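Local coordinates for alpha-glucosidase (Bacteroides thetaiotaomicron, PDB 5XFM), which hydrolyses glycosidic bonds as a family 97 glycoside hydrolase, acting as a bifunctional beta-L-arabinopyranosidase and alpha-galactosidase, at residues A[293-305]-A[524-536]. The protein carries 1 engineered substitution. Residues are numbered along the deposited sequence; the frame is centred on the assembly and turned at random.
Sequences RFGRGTWSWILWQ and NPVQNFALAPNNL
Strands 295-299 and 526-528 run parallel and lie next to each other, the first and last strands in chain order of the catalytic TIM-type barrel, so their pairing illustrates how such a barrel is closed. Two sound hydrogen bonds hold the seam: Q527 N reaches G295 O at 2.9 Å, nearly in line with the carbonyl, and G297 N donates a hydrogen bond to Q527 O at 2.7 Å. Q527 thus uses both its N-H and its C=O on the two glycines flanking R296. G297 CA also lies 3.6 Å from OD1 of N528, a close fit beside glycine; this buried oxygen has no partner in the model. On R296, CG meets the edge of the F529 ring; bends at chi2 (83°) and chi3 (51°) then lead the guanidinium away from 524-536 to E327, with which NE forms a salt bridge.

Past the paired strands, direct backbone bonding gives way to water. One water accepts from W299 N and has F529 O and L531 O within hydrogen-bonding reach, though it may not serve both at once; a second links the carbonyls of W299 and L531. The W299 indole, thrown anti to its own N (chi1 -177°), passes its CE3 within 3.5 Å of N528 O, and NE1 hydrogen-bonds to D332; its side chain is about 8 Å from the bound calcium ion. Helix 300-304 then lies on the 530-534 loop: I302 CG2 packs on A530 CB at 3.9 Å, and the L303 CD1 methyl reaches A532 CB. At the far end, W304 CZ2 meets P533 CD at 3.7 Å, and a water in the plane of the indole joins NE1 to N534 OD1, while N534 ND2 is hydrogen-bonded to D538.

This seam therefore combines two good backbone bonds, and a weak one from G295 N to P525 O, with bound water and apolar packing that take over where the backbones part.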
loop_
_atom_site.group_PDB
_atom_site.type_symbol
_atom_site.label_atom_id
_atom_site.label_comp_id
_atom_site.label_asym_id
_atom_site.label_seq_id
_atom_site.Cartn_x
_atom_site.Cartn_y
_atom_site.Cartn_z
ATOM N N ARG A 293 -16.773 7.965 8.363
ATOM C CA ARG A 293 -16.976 8.810 7.200
ATOM C C ARG A 293 -15.640 9.183 6.564
ATOM O O ARG A 293 -14.758 9.733 7.221
ATOM C CB ARG A 293 -17.761 10.063 7.601
ATOM C CG ARG A 293 -18.071 11.024 6.464
ATOM C CD ARG A 293 -18.698 12.306 7.008
ATOM N NE ARG A 293 -19.036 13.262 5.958
ATOM C CZ ARG A 293 -19.562 14.461 6.186
ATOM N NH1 ARG A 293 -19.819 14.848 7.429
ATOM N NH2 ARG A 293 -19.844 15.270 5.175
ATOM N N PHE A 294 -15.476 8.846 5.288
ATOM C CA PHE A 294 -14.225 9.133 4.606
ATOM C C PHE A 294 -14.338 10.426 3.805
ATOM O O PHE A 294 -15.420 11.004 3.695
ATOM C CB PHE A 294 -13.835 7.966 3.694
ATOM C CG PHE A 294 -14.046 6.620 4.323
ATOM C CD1 PHE A 294 -13.449 6.304 5.536
ATOM C CD2 PHE A 294 -14.831 5.666 3.699
ATOM C CE1 PHE A 294 -13.647 5.066 6.119
ATOM C CE2 PHE A 294 -15.024 4.422 4.273
ATOM C CZ PHE A 294 -14.429 4.123 5.485
ATOM N N GLY A 295 -13.218 10.880 3.252
ATOM C CA GLY A 295 -13.230 12.078 2.436
ATOM C C GLY A 295 -11.917 12.820 2.305
ATOM O O GLY A 295 -10.850 12.221 2.160
ATOM N N ARG A 296 -11.999 14.139 2.427
ATOM C CA ARG A 296 -10.917 15.031 2.037
ATOM C C ARG A 296 -10.507 15.905 3.203
ATOM O O ARG A 296 -11.346 16.327 4.004
ATOM C CB ARG A 296 -11.338 15.922 0.865
ATOM C CG ARG A 296 -11.513 15.227 -0.468
ATOM C CD ARG A 296 -12.883 14.583 -0.581
ATOM N NE ARG A 296 -13.956 15.520 -0.264
ATOM C CZ ARG A 296 -14.525 16.337 -1.144
ATOM N NH1 ARG A 296 -14.122 16.346 -2.408
ATOM N NH2 ARG A 296 -15.499 17.150 -0.756
ATOM N N GLY A 297 -9.210 16.156 3.312
ATOM C CA GLY A 297 -8.695 17.005 4.364
ATOM C C GLY A 297 -7.803 18.110 3.843
ATOM O O GLY A 297 -7.207 17.996 2.771
ATOM N N THR A 298 -7.754 19.213 4.581
ATOM C CA THR A 298 -6.734 20.222 4.353
ATOM C C THR A 298 -5.604 19.993 5.349
ATOM O O THR A 298 -5.813 19.447 6.434
ATOM C CB THR A 298 -7.285 21.650 4.475
ATOM O OG1 THR A 298 -7.911 21.812 5.751
ATOM C CG2 THR A 298 -8.305 21.913 3.379
ATOM N N TRP A 299 -4.409 20.436 4.991
ATOM C CA TRP A 299 -3.216 19.989 5.682
ATOM C C TRP A 299 -2.156 21.072 5.600
ATOM O O TRP A 299 -1.512 21.233 4.562
ATOM C CB TRP A 299 -2.723 18.679 5.053
ATOM C CG TRP A 299 -1.529 18.056 5.704
ATOM C CD1 TRP A 299 -1.142 18.176 7.009
ATOM C CD2 TRP A 299 -0.579 17.182 5.082
ATOM N NE1 TRP A 299 0.000 17.440 7.234
ATOM C CE2 TRP A 299 0.366 16.822 6.065
ATOM C CE3 TRP A 299 -0.432 16.678 3.784
ATOM C CZ2 TRP A 299 1.441 15.971 5.794
ATOM C CZ3 TRP A 299 0.643 15.842 3.513
ATOM C CH2 TRP A 299 1.562 15.492 4.515
ATOM N N SER A 300 -2.013 21.841 6.676
ATOM C CA SER A 300 -1.132 23.007 6.673
ATOM C C SER A 300 0.355 22.646 6.616
ATOM O O SER A 300 1.133 23.312 5.931
ATOM C CB SER A 300 -1.424 23.896 7.898
ATOM O OG SER A 300 -0.843 23.394 9.092
ATOM N N TRP A 301 0.751 21.590 7.318
ATOM C CA TRP A 301 2.172 21.286 7.475
ATOM C C TRP A 301 2.899 20.938 6.170
ATOM O O TRP A 301 4.089 21.168 6.063
ATOM C CB TRP A 301 2.371 20.140 8.475
ATOM C CG TRP A 301 3.814 19.774 8.648
ATOM C CD1 TRP A 301 4.699 20.302 9.546
ATOM C CD2 TRP A 301 4.548 18.817 7.877
ATOM N NE1 TRP A 301 5.937 19.723 9.387
ATOM C CE2 TRP A 301 5.870 18.811 8.366
ATOM C CE3 TRP A 301 4.215 17.966 6.817
ATOM C CZ2 TRP A 301 6.858 17.980 7.836
ATOM C CZ3 TRP A 301 5.195 17.144 6.294
ATOM C CH2 TRP A 301 6.500 17.155 6.804
ATOM N N ILE A 302 2.225 20.329 5.204
ATOM C CA ILE A 302 2.947 19.891 4.006
ATOM C C ILE A 302 3.633 21.075 3.289
ATOM O O ILE A 302 4.823 21.007 2.973
ATOM C CB ILE A 302 2.028 19.112 3.024
ATOM C CG1 ILE A 302 2.801 18.719 1.766
ATOM C CG2 ILE A 302 0.767 19.892 2.667
ATOM C CD1 ILE A 302 4.016 17.874 2.044
ATOM N N LEU A 303 2.914 22.175 3.098
ATOM C CA LEU A 303 3.474 23.329 2.399
ATOM C C LEU A 303 3.923 24.469 3.316
ATOM O O LEU A 303 4.799 25.251 2.944
ATOM C CB LEU A 303 2.455 23.863 1.390
ATOM C CG LEU A 303 2.384 23.080 0.081
ATOM C CD1 LEU A 303 1.298 23.636 -0.821
ATOM C CD2 LEU A 303 3.732 23.134 -0.611
ATOM N N TRP A 304 3.319 24.576 4.497
ATOM C CA TRP A 304 3.639 25.666 5.414
ATOM C C TRP A 304 4.513 25.197 6.586
ATOM O O TRP A 304 5.020 26.007 7.361
ATOM C CB TRP A 304 2.354 26.320 5.922
ATOM C CG TRP A 304 1.577 27.047 4.854
ATOM C CD1 TRP A 304 1.785 26.995 3.502
ATOM C CD2 TRP A 304 0.468 27.937 5.052
ATOM N NE1 TRP A 304 0.874 27.793 2.850
ATOM C CE2 TRP A 304 0.055 28.382 3.781
ATOM C CE3 TRP A 304 -0.216 28.398 6.183
ATOM C CZ2 TRP A 304 -1.008 29.271 3.609
ATOM C CZ3 TRP A 304 -1.273 29.274 6.010
ATOM C CH2 TRP A 304 -1.657 29.705 4.732
ATOM N N GLN A 305 4.669 23.884 6.699
ATOM C CA GLN A 305 5.592 23.241 7.643
ATOM C C GLN A 305 5.368 23.619 9.109
ATOM O O GLN A 305 4.270 24.031 9.491
ATOM C CB GLN A 305 7.036 23.538 7.235
ATOM C CG GLN A 305 7.396 23.001 5.850
ATOM C CD GLN A 305 7.511 21.489 5.809
ATOM O OE1 GLN A 305 8.239 20.893 6.602
ATOM N NE2 GLN A 305 6.788 20.858 4.882
ATOM N N ASN A 524 -6.473 6.456 -1.601
ATOM C CA ASN A 524 -6.515 6.393 -0.138
ATOM C C ASN A 524 -7.851 6.972 0.342
ATOM O O ASN A 524 -8.276 8.023 -0.142
ATOM C CB ASN A 524 -5.334 7.146 0.485
ATOM C CG ASN A 524 -5.093 6.762 1.943
ATOM O OD1 ASN A 524 -5.661 7.357 2.859
ATOM N ND2 ASN A 524 -4.254 5.757 2.158
ATOM N N PRO A 525 -8.509 6.300 1.302
ATOM C CA PRO A 525 -9.875 6.636 1.728
ATOM C C PRO A 525 -10.016 8.057 2.291
ATOM O O PRO A 525 -10.983 8.762 1.994
ATOM C CB PRO A 525 -10.157 5.611 2.835
ATOM C CG PRO A 525 -9.129 4.559 2.675
ATOM C CD PRO A 525 -7.936 5.213 2.110
ATOM N N VAL A 526 -9.047 8.464 3.100
ATOM C CA VAL A 526 -8.997 9.822 3.627
ATOM C C VAL A 526 -7.816 10.550 2.991
ATOM O O VAL A 526 -6.663 10.290 3.337
ATOM C CB VAL A 526 -8.862 9.829 5.166
ATOM C CG1 VAL A 526 -8.639 11.241 5.687
ATOM C CG2 VAL A 526 -10.092 9.201 5.812
ATOM N N GLN A 527 -8.100 11.443 2.049
ATOM C CA GLN A 527 -7.035 12.149 1.343
ATOM C C GLN A 527 -6.753 13.506 1.963
ATOM O O GLN A 527 -7.602 14.395 1.951
ATOM C CB GLN A 527 -7.382 12.336 -0.138
ATOM C CG GLN A 527 -7.487 11.056 -0.969
ATOM C CD GLN A 527 -6.145 10.474 -1.387
ATOM O OE1 GLN A 527 -5.146 10.590 -0.678
ATOM N NE2 GLN A 527 -6.120 9.852 -2.558
ATOM N N ASN A 528 -5.542 13.664 2.482
ATOM C CA ASN A 528 -5.054 14.970 2.899
ATOM C C ASN A 528 -4.167 15.523 1.789
ATOM O O ASN A 528 -2.962 15.275 1.765
ATOM C CB ASN A 528 -4.295 14.882 4.226
ATOM C CG ASN A 528 -5.138 14.267 5.339
ATOM O OD1 ASN A 528 -6.166 14.818 5.737
ATOM N ND2 ASN A 528 -4.699 13.121 5.847
ATOM N N PHE A 529 -4.796 16.199 0.831
ATOM C CA PHE A 529 -4.098 16.770 -0.316
ATOM C C PHE A 529 -3.215 17.940 0.081
ATOM O O PHE A 529 -3.423 18.567 1.127
ATOM C CB PHE A 529 -5.094 17.215 -1.390
ATOM C CG PHE A 529 -5.873 16.086 -1.997
ATOM C CD1 PHE A 529 -7.251 16.030 -1.872
ATOM C CD2 PHE A 529 -5.222 15.071 -2.681
ATOM C CE1 PHE A 529 -7.965 14.990 -2.424
ATOM C CE2 PHE A 529 -5.928 14.030 -3.236
ATOM C CZ PHE A 529 -7.304 13.990 -3.112
ATOM N N ALA A 530 -2.224 18.231 -0.753
ATOM C CA ALA A 530 -1.288 19.305 -0.459
ATOM C C ALA A 530 -1.746 20.660 -1.010
ATOM O O ALA A 530 -0.942 21.429 -1.527
ATOM C CB ALA A 530 0.078 18.954 -1.011
ATOM N N LEU A 531 -3.032 20.959 -0.873
ATOM C CA LEU A 531 -3.543 22.265 -1.262
ATOM C C LEU A 531 -3.217 23.306 -0.193
ATOM O O LEU A 531 -2.853 22.964 0.932
ATOM C CB LEU A 531 -5.053 22.208 -1.503
ATOM C CG LEU A 531 -5.530 21.307 -2.637
ATOM C CD1 LEU A 531 -7.040 21.361 -2.768
ATOM C CD2 LEU A 531 -4.859 21.695 -3.935
ATOM N N ALA A 532 -3.341 24.577 -0.554
ATOM C CA ALA A 532 -3.163 25.677 0.396
ATOM C C ALA A 532 -4.150 26.803 0.061
ATOM O O ALA A 532 -4.587 26.917 -1.082
ATOM C CB ALA A 532 -1.739 26.167 0.373
ATOM N N PRO A 533 -4.520 27.625 1.057
ATOM C CA PRO A 533 -5.529 28.672 0.841
ATOM C C PRO A 533 -5.243 29.587 -0.356
ATOM O O PRO A 533 -6.161 29.927 -1.114
ATOM C CB PRO A 533 -5.488 29.474 2.146
ATOM C CG PRO A 533 -4.968 28.532 3.165
ATOM C CD PRO A 533 -4.112 27.521 2.470
ATOM N N ASN A 534 -3.980 29.955 -0.535
ATOM C CA ASN A 534 -3.574 30.803 -1.652
ATOM C C ASN A 534 -3.925 30.215 -3.020
ATOM O O ASN A 534 -3.989 30.946 -4.011
ATOM C CB ASN A 534 -2.074 31.086 -1.575
ATOM C CG ASN A 534 -1.246 29.823 -1.528
ATOM O OD1 ASN A 534 -1.145 29.177 -0.488
ATOM N ND2 ASN A 534 -0.635 29.474 -2.650
ATOM N N ASN A 535 -4.155 28.901 -3.076
ATOM C CA ASN A 535 -4.518 28.254 -4.332
ATOM C C ASN A 535 -5.872 28.730 -4.846
ATOM O O ASN A 535 -6.162 28.636 -6.039
ATOM C CB ASN A 535 -4.525 26.735 -4.189
ATOM C CG ASN A 535 -3.144 26.169 -3.924
ATOM O OD1 ASN A 535 -3.008 25.042 -3.448
ATOM N ND2 ASN A 535 -2.108 26.965 -4.202
ATOM N N LEU A 536 -6.718 29.238 -3.957
ATOM C CA LEU A 536 -8.000 29.737 -4.439
ATOM C C LEU A 536 -7.803 31.046 -5.203
ATOM O O LEU A 536 -8.703 31.485 -5.917
ATOM C CB LEU A 536 -8.986 29.934 -3.289
ATOM C CG LEU A 536 -9.721 28.670 -2.845
ATOM C CD1 LEU A 536 -10.703 28.988 -1.728
ATOM C CD2 LEU A 536 -10.424 28.008 -4.025
HETATM O O HOH W 1 -6.458 19.876 0.741
HETATM O O HOH W 2 -0.548 22.965 2.492
HETATM O O HOH W 3 -4.248 20.928 2.456
HETATM O O HOH W 4 1.134 28.141 -0.038
#